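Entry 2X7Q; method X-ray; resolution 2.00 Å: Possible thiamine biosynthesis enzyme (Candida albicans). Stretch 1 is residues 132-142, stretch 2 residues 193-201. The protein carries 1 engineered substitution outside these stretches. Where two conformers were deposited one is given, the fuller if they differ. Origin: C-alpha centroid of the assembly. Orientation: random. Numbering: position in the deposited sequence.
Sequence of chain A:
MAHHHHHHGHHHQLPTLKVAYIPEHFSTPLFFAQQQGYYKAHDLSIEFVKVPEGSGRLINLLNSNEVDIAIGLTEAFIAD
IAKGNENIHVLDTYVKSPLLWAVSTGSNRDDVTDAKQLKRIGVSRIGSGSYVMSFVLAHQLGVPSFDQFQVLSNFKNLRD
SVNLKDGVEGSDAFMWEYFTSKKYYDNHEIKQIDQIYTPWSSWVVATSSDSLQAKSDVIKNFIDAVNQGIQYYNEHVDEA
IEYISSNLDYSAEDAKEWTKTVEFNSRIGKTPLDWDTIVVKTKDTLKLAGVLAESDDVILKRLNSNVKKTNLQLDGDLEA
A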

ATOM      1  N   VAL A 132      -4.970 -10.405  -2.878  1.00 11.67           N
ATOM      2  CA  VAL A 132      -5.010 -10.023  -4.285  1.00 12.62           C
ATOM      3  C   VAL A 132      -3.791 -10.529  -5.051  1.00 12.15           C
ATOM      4  O   VAL A 132      -3.919 -11.079  -6.144  1.00 12.11           O
ATOM      5  CB  VAL A 132      -5.108  -8.493  -4.448  1.00 12.33           C
ATOM      6  CG1 VAL A 132      -4.762  -8.085  -5.871  1.00 13.17           C
ATOM      7  CG2 VAL A 132      -6.492  -8.005  -4.057  1.00 13.60           C
HETATM    8  N   MSE A 133      -2.611 -10.350  -4.467  1.00 11.41           N
HETATM    9  CA  MSE A 133      -1.363 -10.728  -5.120  1.00 13.25           C
HETATM   10  C   MSE A 133      -1.238 -12.233  -5.331  1.00 12.87           C
HETATM   11  O   MSE A 133      -0.461 -12.676  -6.172  1.00 12.35           O
HETATM   12  CB  MSE A 133      -0.160 -10.207  -4.329  1.00 11.22           C
HETATM   13  CG  MSE A 133       0.024  -8.701  -4.395  1.00 12.70           C
HETATM   14 SE   MSE A 133       0.208  -8.066  -6.229  1.00 20.31          SE
HETATM   15  CE  MSE A 133       1.746  -9.118  -6.759  1.00 12.05           C
ATOM     16  N   SER A 134      -1.991 -13.016  -4.565  1.00 12.40           N
ATOM     17  CA  SER A 134      -1.958 -14.466  -4.721  1.00 12.14           C
ATOM     18  C   SER A 134      -2.534 -14.850  -6.078  1.00 12.21           C
ATOM     19  O   SER A 134      -2.087 -15.811  -6.703  1.00 11.59           O
ATOM     20  CB  SER A 134      -2.726 -15.161  -3.595  1.00 12.81           C
ATOM     21  OG  SER A 134      -4.124 -15.027  -3.759  1.00 12.20           O
ATOM     22  N   PHE A 135      -3.528 -14.091  -6.531  1.00 12.32           N
ATOM     23  CA  PHE A 135      -4.122 -14.302  -7.846  1.00 13.27           C
ATOM     24  C   PHE A 135      -3.144 -13.904  -8.949  1.00 12.41           C
ATOM     25  O   PHE A 135      -2.967 -14.633  -9.923  1.00 11.70           O
ATOM     26  CB  PHE A 135      -5.418 -13.500  -7.983  1.00 12.10           C
ATOM     27  CG  PHE A 135      -6.560 -14.040  -7.164  1.00 13.05           C
ATOM     28  CD1 PHE A 135      -6.650 -13.769  -5.807  1.00 13.21           C
ATOM     29  CD2 PHE A 135      -7.546 -14.813  -7.756  1.00 15.13           C
ATOM     30  CE1 PHE A 135      -7.700 -14.264  -5.056  1.00 13.20           C
ATOM     31  CE2 PHE A 135      -8.599 -15.311  -7.010  1.00 14.03           C
ATOM     32  CZ  PHE A 135      -8.676 -15.034  -5.658  1.00 13.84           C
ATOM     33  N   VAL A 136      -2.516 -12.744  -8.790  1.00 11.92           N
ATOM     34  CA  VAL A 136      -1.537 -12.261  -9.756  1.00 12.54           C
ATOM     35  C   VAL A 136      -0.390 -13.258  -9.904  1.00 13.21           C
ATOM     36  O   VAL A 136       0.039 -13.562 -11.015  1.00 13.86           O
ATOM     37  CB  VAL A 136      -0.984 -10.880  -9.349  1.00 12.94           C
ATOM     38  CG1 VAL A 136       0.125 -10.442 -10.292  1.00 12.67           C
ATOM     39  CG2 VAL A 136      -2.102  -9.849  -9.316  1.00 12.77           C
ATOM     40  N   LEU A 137       0.092 -13.771  -8.775  1.00 13.39           N
ATOM     41  CA  LEU A 137       1.157 -14.767  -8.768  1.00 12.22           C
ATOM     42  C   LEU A 137       0.726 -16.046  -9.475  1.00 14.26           C
ATOM     43  O   LEU A 137       1.467 -16.592 -10.289  1.00 14.05           O
ATOM     44  CB  LEU A 137       1.575 -15.083  -7.332  1.00 12.89           C
ATOM     45  CG  LEU A 137       2.636 -16.172  -7.180  1.00 13.31           C
ATOM     46  CD1 LEU A 137       3.917 -15.770  -7.894  1.00 13.72           C
ATOM     47  CD2 LEU A 137       2.903 -16.469  -5.714  1.00 12.60           C
ATOM     48  N   ALA A 138      -0.476 -16.515  -9.161  1.00 14.36           N
ATOM     49  CA  ALA A 138      -1.020 -17.714  -9.782  1.00 14.38           C
ATOM     50  C   ALA A 138      -1.058 -17.600 -11.308  1.00 14.92           C
ATOM     51  O   ALA A 138      -0.735 -18.554 -12.009  1.00 15.33           O
ATOM     52  CB  ALA A 138      -2.413 -18.014  -9.226  1.00 14.95           C
ATOM     53  N   HIS A 139      -1.460 -16.439 -11.819  1.00 15.45           N
ATOM     54  CA  HIS A 139      -1.546 -16.232 -13.266  1.00 15.93           C
ATOM     55  C   HIS A 139      -0.171 -16.265 -13.932  1.00 15.98           C
ATOM     56  O   HIS A 139      -0.022 -16.806 -15.025  1.00 17.34           O
ATOM     57  CB  HIS A 139      -2.275 -14.921 -13.587  1.00 16.09           C
ATOM     58  CG  HIS A 139      -2.462 -14.667 -15.047  1.00 17.26           C
ATOM     59  ND1 HIS A 139      -3.484 -15.243 -15.787  1.00 20.81           N
ATOM     60  CD2 HIS A 139      -1.778 -13.889 -15.918  1.00 18.56           C
ATOM     61  CE1 HIS A 139      -3.408 -14.836 -17.032  1.00 20.55           C
ATOM     62  NE2 HIS A 139      -2.377 -14.007 -17.144  1.00 20.13           N
ATOM     63  N   GLN A 140       0.831 -15.697 -13.267  1.00 15.89           N
ATOM     64  CA  GLN A 140       2.191 -15.679 -13.792  0.53 15.74           C
ATOM     65  C   GLN A 140       2.822 -17.068 -13.742  1.00 16.07           C
ATOM     66  O   GLN A 140       3.683 -17.398 -14.552  1.00 16.54           O
ATOM     67  CB  GLN A 140       3.048 -14.690 -13.005  0.53 15.84           C
ATOM     68  CG  GLN A 140       4.489 -14.615 -13.462  0.53 16.65           C
ATOM     69  CD  GLN A 140       5.347 -13.798 -12.525  0.53 17.69           C
ATOM     70  OE1 GLN A 140       5.167 -12.588 -12.399  0.53 18.98           O
ATOM     71  NE2 GLN A 140       6.292 -14.456 -11.862  0.53 17.96           N
ATOM     72  N   LEU A 141       2.386 -17.876 -12.780  1.00 14.74           N
ATOM     73  CA  LEU A 141       2.904 -19.229 -12.610  1.00 16.27           C
ATOM     74  C   LEU A 141       2.322 -20.186 -13.641  1.00 16.92           C
ATOM     75  O   LEU A 141       2.903 -21.232 -13.925  1.00 18.00           O
ATOM     76  CB  LEU A 141       2.611 -19.737 -11.196  1.00 16.64           C
ATOM     77  CG  LEU A 141       3.744 -19.609 -10.177  1.00 15.62           C
ATOM     78  CD1 LEU A 141       4.618 -18.408 -10.488  1.00 16.94           C
ATOM     79  CD2 LEU A 141       3.183 -19.515  -8.768  1.00 16.22           C
ATOM     80  N   GLY A 142       1.177 -19.817 -14.208  1.00 16.06           N
ATOM     81  CA  GLY A 142       0.520 -20.644 -15.202  1.00 18.15           C
ATOM     82  C   GLY A 142      -0.450 -21.627 -14.580  1.00 18.06           C
ATOM     83  O   GLY A 142      -1.027 -22.469 -15.268  1.00 20.45           O
ATOM     84  N   ILE A 193      10.289 -18.786  -0.902  1.00 10.31           N
ATOM     85  CA  ILE A 193      10.216 -19.714  -2.021  1.00 10.95           C
ATOM     86  C   ILE A 193      10.009 -18.981  -3.343  1.00 11.04           C
ATOM     87  O   ILE A 193      10.148 -19.571  -4.414  1.00 12.01           O
ATOM     88  CB  ILE A 193       9.085 -20.745  -1.832  1.00 11.14           C
ATOM     89  CG1 ILE A 193       7.725 -20.047  -1.751  1.00 10.34           C
ATOM     90  CG2 ILE A 193       9.334 -21.584  -0.592  1.00 11.25           C
ATOM     91  CD1 ILE A 193       6.560 -21.006  -1.595  1.00 11.05           C
ATOM     92  N   ASP A 194       9.685 -17.693  -3.264  1.00 10.92           N
ATOM     93  CA  ASP A 194       9.440 -16.896  -4.461  1.00 10.76           C
ATOM     94  C   ASP A 194       9.249 -15.412  -4.136  1.00 11.26           C
ATOM     95  O   ASP A 194       8.997 -15.043  -2.988  1.00 10.52           O
ATOM     96  CB  ASP A 194       8.211 -17.432  -5.199  1.00 12.18           C
ATOM     97  CG  ASP A 194       8.192 -17.048  -6.663  1.00 14.05           C
ATOM     98  OD1 ASP A 194       9.159 -16.409  -7.131  1.00 14.20           O
ATOM     99  OD2 ASP A 194       7.207 -17.389  -7.349  1.00 14.92           O
ATOM    100  N   GLN A 195       9.380 -14.570  -5.158  1.00 11.00           N
ATOM    101  CA  GLN A 195       9.128 -13.138  -5.031  1.00 12.22           C
ATOM    102  C   GLN A 195       8.302 -12.670  -6.222  1.00 12.39           C
ATOM    103  O   GLN A 195       8.128 -13.414  -7.185  1.00 12.57           O
ATOM    104  CB  GLN A 195      10.442 -12.357  -4.970  1.00 11.47           C
ATOM    105  CG  GLN A 195      11.273 -12.611  -3.724  1.00 11.73           C
ATOM    106  CD  GLN A 195      12.541 -11.775  -3.692  1.00 11.86           C
ATOM    107  OE1 GLN A 195      12.885 -11.108  -4.669  1.00 10.86           O
ATOM    108  NE2 GLN A 195      13.244 -11.808  -2.565  1.00 11.70           N
ATOM    109  N   ILE A 196       7.788 -11.445  -6.157  1.00 11.27           N
ATOM    110  CA  ILE A 196       7.000 -10.897  -7.257  1.00 11.99           C
ATOM    111  C   ILE A 196       6.724  -9.407  -7.086  1.00 11.40           C
ATOM    112  O   ILE A 196       6.201  -8.976  -6.059  1.00 12.09           O
ATOM    113  CB  ILE A 196       5.666 -11.653  -7.439  1.00 12.08           C
ATOM    114  CG1 ILE A 196       4.847 -11.026  -8.569  1.00 13.29           C
ATOM    115  CG2 ILE A 196       4.875 -11.663  -6.145  1.00 12.05           C
ATOM    116  CD1 ILE A 196       3.520 -11.710  -8.811  1.00 13.76           C
ATOM    117  N   TYR A 197       7.083  -8.625  -8.098  1.00 12.17           N
ATOM    118  CA  TYR A 197       6.857  -7.187  -8.074  1.00 11.89           C
ATOM    119  C   TYR A 197       5.440  -6.855  -8.519  1.00 12.28           C
ATOM    120  O   TYR A 197       4.815  -7.617  -9.260  1.00 11.70           O
ATOM    121  CB  TYR A 197       7.852  -6.470  -8.992  1.00 13.07           C
ATOM    122  CG  TYR A 197       9.285  -6.489  -8.508  1.00 13.30           C
ATOM    123  CD1 TYR A 197       9.749  -5.538  -7.610  1.00 13.08           C
ATOM    124  CD2 TYR A 197      10.175  -7.450  -8.964  1.00 13.19           C
ATOM    125  CE1 TYR A 197      11.061  -5.552  -7.170  1.00 13.44           C
ATOM    126  CE2 TYR A 197      11.486  -7.473  -8.533  1.00 14.14           C
ATOM    127  CZ  TYR A 197      11.925  -6.521  -7.635  1.00 14.62           C
ATOM    128  OH  TYR A 197      13.231  -6.539  -7.200  1.00 15.13           O
ATOM    129  N   THR A 198       4.935  -5.713  -8.067  1.00 12.25           N
ATOM    130  CA  THR A 198       3.665  -5.201  -8.557  1.00 12.28           C
ATOM    131  C   THR A 198       3.906  -4.496  -9.887  1.00 13.13           C
ATOM    132  O   THR A 198       4.817  -3.675  -9.998  1.00 12.49           O
ATOM    133  CB  THR A 198       3.027  -4.212  -7.564  1.00 12.16           C
ATOM    134  OG1 THR A 198       3.890  -3.081  -7.389  1.00 11.07           O
ATOM    135  CG2 THR A 198       2.795  -4.881  -6.217  1.00 12.58           C
ATOM    136  N   PRO A 199       3.099  -4.826 -10.907  1.00 11.74           N
ATOM    137  CA  PRO A 199       3.253  -4.196 -12.222  1.00 13.76           C
ATOM    138  C   PRO A 199       2.997  -2.694 -12.158  1.00 14.10           C
ATOM    139  O   PRO A 199       3.327  -1.972 -13.099  1.00 16.28           O
ATOM    140  CB  PRO A 199       2.163  -4.869 -13.063  1.00 14.22           C
ATOM    141  CG  PRO A 199       1.847  -6.141 -12.349  1.00 15.06           C
ATOM    142  CD  PRO A 199       2.042  -5.852 -10.898  1.00 13.85           C
ATOM    143  N   TRP A 200       2.423  -2.235 -11.050  1.00 12.85           N
ATOM    144  CA  TRP A 200       2.016  -0.841 -10.912  1.00 12.75           C
ATOM    145  C   TRP A 200       2.766  -0.134  -9.788  1.00 11.74           C
ATOM    146  O   TRP A 200       3.420  -0.778  -8.965  1.00 11.66           O
ATOM    147  CB  TRP A 200       0.514  -0.770 -10.635  1.00 12.25           C
ATOM    148  CG  TRP A 200       0.091  -1.667  -9.511  1.00 11.36           C
ATOM    149  CD1 TRP A 200       0.182  -1.406  -8.176  1.00 11.84           C
ATOM    150  CD2 TRP A 200      -0.484  -2.979  -9.627  1.00 13.15           C
ATOM    151  NE1 TRP A 200      -0.304  -2.471  -7.453  1.00 11.50           N
ATOM    152  CE2 TRP A 200      -0.716  -3.444  -8.317  1.00 11.93           C
ATOM    153  CE3 TRP A 200      -0.823  -3.795 -10.707  1.00 13.33           C
ATOM    154  CZ2 TRP A 200      -1.277  -4.698  -8.065  1.00 13.55           C
ATOM    155  CZ3 TRP A 200      -1.378  -5.036 -10.452  1.00 13.28           C
ATOM    156  CH2 TRP A 200      -1.599  -5.475  -9.142  1.00 12.73           C
ATOM    157  N   SER A 201       2.669   1.193  -9.758  1.00 12.54           N
ATOM    158  CA  SER A 201       3.186   1.973  -8.638  1.00 10.40           C
ATOM    159  C   SER A 201       2.472   1.520  -7.370  1.00  9.72           C
ATOM    160  O   SER A 201       1.270   1.268  -7.389  1.00 10.57           O
ATOM    161  CB  SER A 201       2.972   3.469  -8.873  1.00 11.33           C
ATOM    162  OG  SER A 201       3.712   3.917  -9.996  1.00 11.70           O
TER

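The first rule of this contact is that it is held by packing alone: no hydrogen bond links the helix to the strand and the loop that follows. The helix axis passes the strand at 9.8 Å, with 104° between their N-to-C directions, so the two elements run nearly at right angles and share a compact patch of 421 Å² (both sides summed).

Ile 196 is the centre of that patch, with 104 Å² covered. Its CA-to-CB bond points toward the helix, and with chi1 and chi2 both t the side chain is fully extended, carrying CD1 into the helix surface. In Ile 196 it is CD1 that comes nearest to four helix residues: Ile 196 CD1 lies 3.8 Å from Met 133 CE, 3.9 Å from Val 136 CG1, 3.9 Å from Leu 137 CA and 4.0 Å from Gln 140 OE1. The positions 133, 136, 137 and 140 are spaced as one helical face requires, so a single extended side chain can meet all of them. The contact with Leu 137 CA shows that CD1 reaches the helix backbone itself, and the CA atoms of Leu 137 and Ile 196 lie 7.2 Å apart.

Met 133, a selenomethionine with 78 Å² covered, does the complementary job from the helix. Its chi angles are m, m, m, a folded path that places the end of the chain between the strand and the loop. While CE packs on Ile 196, Met 133 SE lies 4.1 Å from Thr 198 CG2 and 4.1 Å from Trp 200 CZ2. Met 133 SE sits 5.1 Å from the centroid of the Trp 200 six-membered ring, 57° off its normal, an oblique approach. Val 136 meets the same ring at its edge, Val 136 CG2 to Trp 200 CH2 at 4.4 Å. Although the CA-to-CB bond of Trp 200 points sideways, the end of its side chain comes nearer the helix. Thr 198 OG1 donates a hydrogen bond to Trp 200 O at 2.8 Å, tying the loop to itself while the methyl of Thr 198 faces selenium.

Leu 137, with 48 Å² covered, extends the patch toward Asp 194: Leu 137 CD1 lies 3.7 Å from Asp 194 OD2, a van der Waals contact of a methyl with a carboxylate oxygen. The other oxygen, Asp 194 OD1, accepts a hydrogen bond from Gln 195 N at 2.7 Å. Along the strand, Asp 194 and Ile 196 point toward the helix while Gln 195 and Tyr 197 point away, the usual alternation of a strand.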